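PDB 5C98: Agap007691-pb from Anopheles gambiae, which is of unknown function but belongs to the serpin family, many of whose members inhibit serine proteases. Local coordinates for residues L56-A68 / G297-V309. Numbering follows the deposited sequence.
Sequences LAGAAVQEDFQVA and GYGGVFEIDDLHV
Ala57 and Leu307 lie 4.5 Å apart between CA atoms, in a single antiparallel, non-hydrogen-bonded pair. Two backbone bonds flank it: His308 N to Leu56 O, 2.8 Å, nearly straight at 166°, and Gly58 N to Asp306 O, 2.9 Å, more bent. From there the chains run in opposite directions, and the helix starting at Ala59 passes over the short turn 300-303.

Gly58 is the N-cap residue and has no side chain to offer the first turn; Asp306 supplies a carboxylate from across the contact. Its OD2 accepts from Val61 N at 3.0 Å, with the amide lying almost in line with the carboxylate's CG-OD2 bond, while OD1 reaches Ala60 N through water 1. Two amides at the helix start are thus satisfied, and the helix dipole probably favours the charged carboxylate.

Next along the helix, Val61 provides the apolar centre. With CG1 anti to the backbone N (chi1 167°), that methyl lies 3.9 Å from Val301 CG2, while CG2 packs against Val301 CA; Phe65 CZ approaches the same Val301 methyl. Asp64 OD2 bonds weakly to Gly300 N, and water 2 also joins it to Tyr298 O and Val301 N.

At the far end, the Tyr298 ring lies under Ala68: CB stands 3.4 Å from the ring centroid and 3° off its normal, a centred CH-pi contact. The Val67 side chain crosses that of Tyr298 at about a right angle, its CG1 3.9 Å from Tyr298 CE1, and water 4 links Tyr298 OH to Ala68 O.

In serpin topology, helix 59-69 probably corresponds to helix C. The contact fastens it to the connection that leads from strand 270-287, past helix 289-295, into strand 320-328 of the central sheet.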
ATOM      1  N   LEU A  56      21.923   7.819  -5.048  1.00 20.34           N
ATOM      2  CA  LEU A  56      22.973   6.852  -5.347  1.00 25.02           C
ATOM      3  C   LEU A  56      22.921   6.371  -6.777  1.00 17.99           C
ATOM      4  O   LEU A  56      23.745   5.558  -7.186  1.00 20.49           O
ATOM      5  CB  LEU A  56      22.818   5.639  -4.418  1.00 26.62           C
ATOM      6  CG  LEU A  56      22.741   6.019  -2.937  1.00 31.04           C
ATOM      7  CD1 LEU A  56      22.940   4.817  -2.059  1.00 38.06           C
ATOM      8  CD2 LEU A  56      23.761   7.085  -2.581  1.00 40.60           C
ATOM      9  N   ALA A  57      21.966   6.857  -7.550  1.00 18.08           N
ATOM     10  CA  ALA A  57      21.639   6.279  -8.836  1.00 17.55           C
ATOM     11  C   ALA A  57      22.347   7.021  -9.952  1.00 18.47           C
ATOM     12  O   ALA A  57      22.538   8.236  -9.896  1.00 22.84           O
ATOM     13  CB  ALA A  57      20.122   6.355  -9.057  1.00 19.35           C
ATOM     14  N   GLY A  58      22.708   6.276 -10.999  1.00 21.37           N
ATOM     15  CA  GLY A  58      23.266   6.861 -12.194  1.00 21.88           C
ATOM     16  C   GLY A  58      22.189   7.513 -13.039  1.00 23.84           C
ATOM     17  O   GLY A  58      21.015   7.571 -12.679  1.00 21.96           O
ATOM     18  N   ALA A  59      22.611   8.001 -14.202  1.00 22.91           N
ATOM     19  CA  ALA A  59      21.737   8.835 -15.017  1.00 24.23           C
ATOM     20  C   ALA A  59      20.471   8.108 -15.438  1.00 25.38           C
ATOM     21  O   ALA A  59      19.386   8.706 -15.453  1.00 23.84           O
ATOM     22  CB  ALA A  59      22.496   9.276 -16.255  1.00 26.30           C
ATOM     23  N   ALA A  60      20.586   6.833 -15.836  1.00 23.76           N
ATOM     24  CA  ALA A  60      19.421   6.103 -16.337  1.00 24.82           C
ATOM     25  C   ALA A  60      18.345   5.968 -15.271  1.00 21.24           C
ATOM     26  O   ALA A  60      17.152   6.178 -15.547  1.00 23.09           O
ATOM     27  CB  ALA A  60      19.822   4.719 -16.852  1.00 29.43           C
ATOM     28  N   VAL A  61      18.730   5.579 -14.058  1.00 20.31           N
ATOM     29  CA  VAL A  61      17.741   5.394 -12.999  1.00 18.79           C
ATOM     30  C   VAL A  61      17.256   6.732 -12.457  1.00 21.76           C
ATOM     31  O   VAL A  61      16.082   6.872 -12.095  1.00 20.29           O
ATOM     32  CB  VAL A  61      18.276   4.458 -11.891  1.00 22.01           C
ATOM     33  CG1 VAL A  61      17.404   4.499 -10.619  1.00 20.85           C
ATOM     34  CG2 VAL A  61      18.344   3.049 -12.426  1.00 23.87           C
ATOM     35  N   GLN A  62      18.126   7.734 -12.351  1.00 20.25           N
ATOM     36  CA  GLN A  62      17.625   9.038 -11.940  1.00 20.41           C
ATOM     37  C   GLN A  62      16.540   9.537 -12.890  1.00 20.34           C
ATOM     38  O   GLN A  62      15.533  10.087 -12.440  1.00 18.98           O
ATOM     39  CB  GLN A  62      18.758  10.049 -11.796  1.00 22.09           C
ATOM     40  CG  GLN A  62      19.567   9.806 -10.553  1.00 21.76           C
ATOM     41  CD  GLN A  62      20.511  10.924 -10.215  1.00 20.42           C
ATOM     42  OE1 GLN A  62      20.955  11.671 -11.084  1.00 25.76           O
ATOM     43  NE2 GLN A  62      20.859  11.029  -8.914  1.00 21.48           N
ATOM     44  N   GLU A  63      16.714   9.337 -14.205  1.00 19.18           N
ATOM     45  CA  GLU A  63      15.685   9.726 -15.158  1.00 21.51           C
ATOM     46  C   GLU A  63      14.401   8.957 -14.901  1.00 21.69           C
ATOM     47  O   GLU A  63      13.316   9.542 -14.846  1.00 22.46           O
ATOM     48  CB  GLU A  63      16.186   9.490 -16.579  1.00 21.49           C
ATOM     49  CG  GLU A  63      15.219   9.943 -17.657  1.00 25.20           C
ATOM     50  CD  GLU A  63      15.772   9.685 -19.046  1.00 27.28           C
ATOM     51  OE1 GLU A  63      15.602   8.553 -19.544  1.00 32.01           O
ATOM     52  OE2 GLU A  63      16.392  10.600 -19.610  1.00 29.90           O
ATOM     53  N   ASP A  64      14.504   7.638 -14.734  1.00 20.20           N
ATOM     54  CA  ASP A  64      13.336   6.824 -14.426  1.00 20.93           C
ATOM     55  C   ASP A  64      12.587   7.368 -13.216  1.00 17.52           C
ATOM     56  O   ASP A  64      11.354   7.404 -13.203  1.00 20.28           O
ATOM     57  CB  ASP A  64      13.751   5.382 -14.137  1.00 24.22           C
ATOM     58  CG  ASP A  64      13.769   4.490 -15.362  1.00 34.89           C
ATOM     59  OD1 ASP A  64      13.635   4.975 -16.504  1.00 34.67           O
ATOM     60  OD2 ASP A  64      13.947   3.265 -15.160  1.00 32.79           O
ATOM     61  N   PHE A  65      13.305   7.722 -12.157  1.00 20.08           N
ATOM     62  CA  PHE A  65      12.624   8.140 -10.940  1.00 16.87           C
ATOM     63  C   PHE A  65      12.025   9.529 -11.097  1.00 19.15           C
ATOM     64  O   PHE A  65      10.999   9.834 -10.483  1.00 19.05           O
ATOM     65  CB  PHE A  65      13.608   8.147  -9.773  1.00 17.75           C
ATOM     66  CG  PHE A  65      13.957   6.782  -9.235  1.00 20.29           C
ATOM     67  CD1 PHE A  65      13.641   5.620  -9.913  1.00 21.17           C
ATOM     68  CD2 PHE A  65      14.607   6.675  -8.017  1.00 20.49           C
ATOM     69  CE1 PHE A  65      13.994   4.390  -9.400  1.00 20.08           C
ATOM     70  CE2 PHE A  65      14.949   5.431  -7.483  1.00 19.90           C
ATOM     71  CZ  PHE A  65      14.652   4.293  -8.185  1.00 23.29           C
ATOM     72  N   GLN A  66      12.653  10.384 -11.898  1.00 19.16           N
ATOM     73  CA  GLN A  66      12.066  11.678 -12.216  1.00 19.67           C
ATOM     74  C   GLN A  66      10.745  11.493 -12.943  1.00 21.83           C
ATOM     75  O   GLN A  66       9.751  12.149 -12.626  1.00 22.70           O
ATOM     76  CB  GLN A  66      13.061  12.482 -13.053  1.00 22.79           C
ATOM     77  CG  GLN A  66      14.223  13.012 -12.224  1.00 26.41           C
ATOM     78  CD  GLN A  66      15.447  13.345 -13.051  1.00 23.69           C
ATOM     79  OE1 GLN A  66      15.388  13.468 -14.286  1.00 27.07           O
ATOM     80  NE2 GLN A  66      16.577  13.505 -12.368  1.00 25.88           N
ATOM     81  N   VAL A  67      10.703  10.564 -13.890  1.00 20.32           N
ATOM     82  CA  VAL A  67       9.479  10.327 -14.654  1.00 20.48           C
ATOM     83  C   VAL A  67       8.420   9.680 -13.774  1.00 25.71           C
ATOM     84  O   VAL A  67       7.270  10.133 -13.709  1.00 23.77           O
ATOM     85  CB  VAL A  67       9.800   9.449 -15.872  1.00 21.64           C
ATOM     86  CG1 VAL A  67       8.519   9.110 -16.635  1.00 24.83           C
ATOM     87  CG2 VAL A  67      10.767  10.166 -16.788  1.00 23.10           C
ATOM     88  N   ALA A  68       8.792   8.602 -13.095  1.00 19.84           N
ATOM     89  CA  ALA A  68       7.815   7.804 -12.362  1.00 19.09           C
ATOM     90  C   ALA A  68       7.213   8.572 -11.195  1.00 18.84           C
ATOM     91  O   ALA A  68       6.005   8.488 -10.940  1.00 20.60           O
ATOM     92  CB  ALA A  68       8.480   6.527 -11.836  1.00 18.24           C
ATOM     93  N   GLY A 297       6.792   0.376 -16.933  1.00 25.34           N
ATOM     94  CA  GLY A 297       7.900   0.933 -17.696  1.00 24.74           C
ATOM     95  C   GLY A 297       9.046   1.456 -16.867  1.00 23.82           C
ATOM     96  O   GLY A 297       9.938   2.118 -17.414  1.00 25.89           O
ATOM     97  N   TYR A 298       9.061   1.181 -15.574  1.00 23.84           N
ATOM     98  CA  TYR A 298      10.070   1.711 -14.675  1.00 23.46           C
ATOM     99  C   TYR A 298      10.919   0.587 -14.106  1.00 22.66           C
ATOM    100  O   TYR A 298      11.307   0.600 -12.937  1.00 27.97           O
ATOM    101  CB  TYR A 298       9.415   2.498 -13.552  1.00 24.75           C
ATOM    102  CG  TYR A 298       8.442   3.529 -14.016  1.00 26.88           C
ATOM    103  CD1 TYR A 298       8.808   4.484 -14.958  1.00 26.58           C
ATOM    104  CD2 TYR A 298       7.161   3.565 -13.507  1.00 26.94           C
ATOM    105  CE1 TYR A 298       7.910   5.441 -15.378  1.00 33.86           C
ATOM    106  CE2 TYR A 298       6.254   4.519 -13.919  1.00 29.31           C
ATOM    107  CZ  TYR A 298       6.639   5.457 -14.848  1.00 29.70           C
ATOM    108  OH  TYR A 298       5.738   6.409 -15.274  1.00 38.13           O
ATOM    109  N   GLY A 299      11.249  -0.380 -14.943  1.00 28.49           N
ATOM    110  CA  GLY A 299      12.037  -1.497 -14.480  1.00 30.84           C
ATOM    111  C   GLY A 299      13.518  -1.227 -14.409  1.00 28.33           C
ATOM    112  O   GLY A 299      14.242  -2.088 -13.922  1.00 24.48           O
ATOM    113  N   GLY A 300      13.969  -0.050 -14.865  1.00 27.69           N
ATOM    114  CA  GLY A 300      15.397   0.202 -15.017  1.00 25.80           C
ATOM    115  C   GLY A 300      16.223  -0.062 -13.768  1.00 24.25           C
ATOM    116  O   GLY A 300      17.316  -0.626 -13.856  1.00 26.14           O
ATOM    117  N   VAL A 301      15.744   0.373 -12.598  1.00 20.95           N
ATOM    118  CA  VAL A 301      16.512   0.186 -11.368  1.00 20.95           C
ATOM    119  C   VAL A 301      16.719  -1.287 -11.050  1.00 20.92           C
ATOM    120  O   VAL A 301      17.653  -1.630 -10.316  1.00 21.07           O
ATOM    121  CB  VAL A 301      15.843   0.900 -10.187  1.00 19.57           C
ATOM    122  CG1 VAL A 301      14.543   0.206  -9.789  1.00 22.54           C
ATOM    123  CG2 VAL A 301      16.806   0.994  -8.996  1.00 22.56           C
ATOM    124  N   PHE A 302      15.876  -2.164 -11.585  1.00 23.81           N
ATOM    125  CA  PHE A 302      16.000  -3.593 -11.358  1.00 19.77           C
ATOM    126  C   PHE A 302      16.770  -4.288 -12.467  1.00 24.47           C
ATOM    127  O   PHE A 302      17.132  -5.453 -12.300  1.00 28.32           O
ATOM    128  CB  PHE A 302      14.600  -4.223 -11.208  1.00 21.32           C
ATOM    129  CG  PHE A 302      13.727  -3.536 -10.194  1.00 20.33           C
ATOM    130  CD1 PHE A 302      13.925  -3.740  -8.847  1.00 20.69           C
ATOM    131  CD2 PHE A 302      12.707  -2.687 -10.582  1.00 19.57           C
ATOM    132  CE1 PHE A 302      13.126  -3.097  -7.902  1.00 23.32           C
ATOM    133  CE2 PHE A 302      11.915  -2.046  -9.641  1.00 19.45           C
ATOM    134  CZ  PHE A 302      12.128  -2.246  -8.319  1.00 22.84           C
ATOM    135  N   GLU A 303      17.024  -3.600 -13.589  1.00 22.99           N
ATOM    136  CA  GLU A 303      17.548  -4.214 -14.808  1.00 30.21           C
ATOM    137  C   GLU A 303      18.866  -3.615 -15.274  1.00 30.67           C
ATOM    138  O   GLU A 303      19.518  -4.201 -16.145  1.00 33.78           O
ATOM    139  CB  GLU A 303      16.537  -4.060 -15.954  1.00 34.83           C
ATOM    140  CG  GLU A 303      15.208  -4.745 -15.714  1.00 40.64           C
ATOM    141  CD  GLU A 303      14.167  -4.364 -16.753  1.00 55.33           C
ATOM    142  OE1 GLU A 303      14.539  -3.720 -17.758  1.00 59.81           O
ATOM    143  OE2 GLU A 303      12.977  -4.697 -16.561  1.00 54.27           O
ATOM    144  N   ILE A 304      19.259  -2.463 -14.749  1.00 24.92           N
ATOM    145  CA  ILE A 304      20.525  -1.823 -15.067  1.00 25.99           C
ATOM    146  C   ILE A 304      21.292  -1.697 -13.762  1.00 25.17           C
ATOM    147  O   ILE A 304      20.721  -1.317 -12.732  1.00 27.59           O
ATOM    148  CB  ILE A 304      20.289  -0.427 -15.684  1.00 30.62           C
ATOM    149  CG1 ILE A 304      19.516  -0.567 -16.999  1.00 32.56           C
ATOM    150  CG2 ILE A 304      21.613   0.303 -15.915  1.00 30.50           C
ATOM    151  CD1 ILE A 304      18.933   0.731 -17.522  1.00 41.44           C
ATOM    152  N   ASP A 305      22.590  -1.995 -13.807  1.00 23.99           N
ATOM    153  CA  ASP A 305      23.432  -1.877 -12.615  1.00 25.23           C
ATOM    154  C   ASP A 305      23.823  -0.419 -12.461  1.00 28.59           C
ATOM    155  O   ASP A 305      24.789   0.056 -13.055  1.00 35.16           O
ATOM    156  CB  ASP A 305      24.642  -2.793 -12.718  1.00 28.09           C
ATOM    157  CG  ASP A 305      24.244  -4.256 -12.725  1.00 33.60           C
ATOM    158  OD1 ASP A 305      23.647  -4.705 -11.730  1.00 29.35           O
ATOM    159  OD2 ASP A 305      24.512  -4.953 -13.728  1.00 43.08           O
ATOM    160  N   ASP A 306      23.048   0.309 -11.644  1.00 19.46           N
ATOM    161  CA  ASP A 306      23.137   1.754 -11.620  1.00 18.01           C
ATOM    162  C   ASP A 306      23.217   2.374 -10.231  1.00 17.81           C
ATOM    163  O   ASP A 306      23.395   3.590 -10.146  1.00 21.32           O
ATOM    164  CB  ASP A 306      21.948   2.370 -12.387  1.00 19.94           C
ATOM    165  CG  ASP A 306      22.316   3.647 -13.151  1.00 29.12           C
ATOM    166  OD1 ASP A 306      23.454   3.768 -13.670  1.00 28.31           O
ATOM    167  OD2 ASP A 306      21.444   4.545 -13.241  1.00 31.02           O
ATOM    168  N   LEU A 307      23.157   1.601  -9.151  1.00 19.60           N
ATOM    169  CA  LEU A 307      23.177   2.160  -7.794  1.00 17.43           C
ATOM    170  C   LEU A 307      24.542   2.019  -7.143  1.00 19.39           C
ATOM    171  O   LEU A 307      25.118   0.922  -7.103  1.00 20.29           O
ATOM    172  CB  LEU A 307      22.154   1.470  -6.897  1.00 16.16           C
ATOM    173  CG  LEU A 307      20.730   1.448  -7.444  1.00 16.43           C
ATOM    174  CD1 LEU A 307      19.747   0.775  -6.489  1.00 17.30           C
ATOM    175  CD2 LEU A 307      20.269   2.856  -7.774  1.00 19.03           C
ATOM    176  N   HIS A 308      25.035   3.122  -6.603  1.00 19.37           N
ATOM    177  CA  HIS A 308      26.325   3.142  -5.917  1.00 16.28           C
ATOM    178  C   HIS A 308      26.092   2.880  -4.439  1.00 18.70           C
ATOM    179  O   HIS A 308      25.801   3.782  -3.664  1.00 21.81           O
ATOM    180  CB  HIS A 308      27.030   4.470  -6.126  1.00 16.28           C
ATOM    181  CG  HIS A 308      28.392   4.523  -5.523  1.00 18.16           C
ATOM    182  ND1 HIS A 308      28.988   5.704  -5.146  1.00 20.78           N
ATOM    183  CD2 HIS A 308      29.277   3.542  -5.228  1.00 22.96           C
ATOM    184  CE1 HIS A 308      30.178   5.449  -4.638  1.00 22.44           C
ATOM    185  NE2 HIS A 308      30.378   4.145  -4.677  1.00 20.95           N
ATOM    186  N   VAL A 309      26.206   1.610  -4.054  1.00 19.47           N
ATOM    187  CA  VAL A 309      25.978   1.174  -2.686  1.00 20.30           C
ATOM    188  C   VAL A 309      27.269   0.737  -2.013  1.00 19.47           C
ATOM    189  O   VAL A 309      27.476   1.015  -0.830  1.00 21.59           O
ATOM    190  CB  VAL A 309      24.966   0.023  -2.683  1.00 18.64           C
ATOM    191  CG1 VAL A 309      24.834  -0.608  -1.292  1.00 21.14           C
ATOM    192  CG2 VAL A 309      23.643   0.519  -3.217  1.00 20.99           C
TER
HETATM  193  O   HOH W   1      23.145   5.323 -16.057  1.00 27.37           O
HETATM  194  O   HOH W   2      13.591   2.230 -12.550  1.00 24.68           O
HETATM  195  O   HOH W   3      13.008   1.791 -17.010  1.00 31.96           O
HETATM  196  O   HOH W   4       4.226   7.549 -13.014  1.00 33.06           O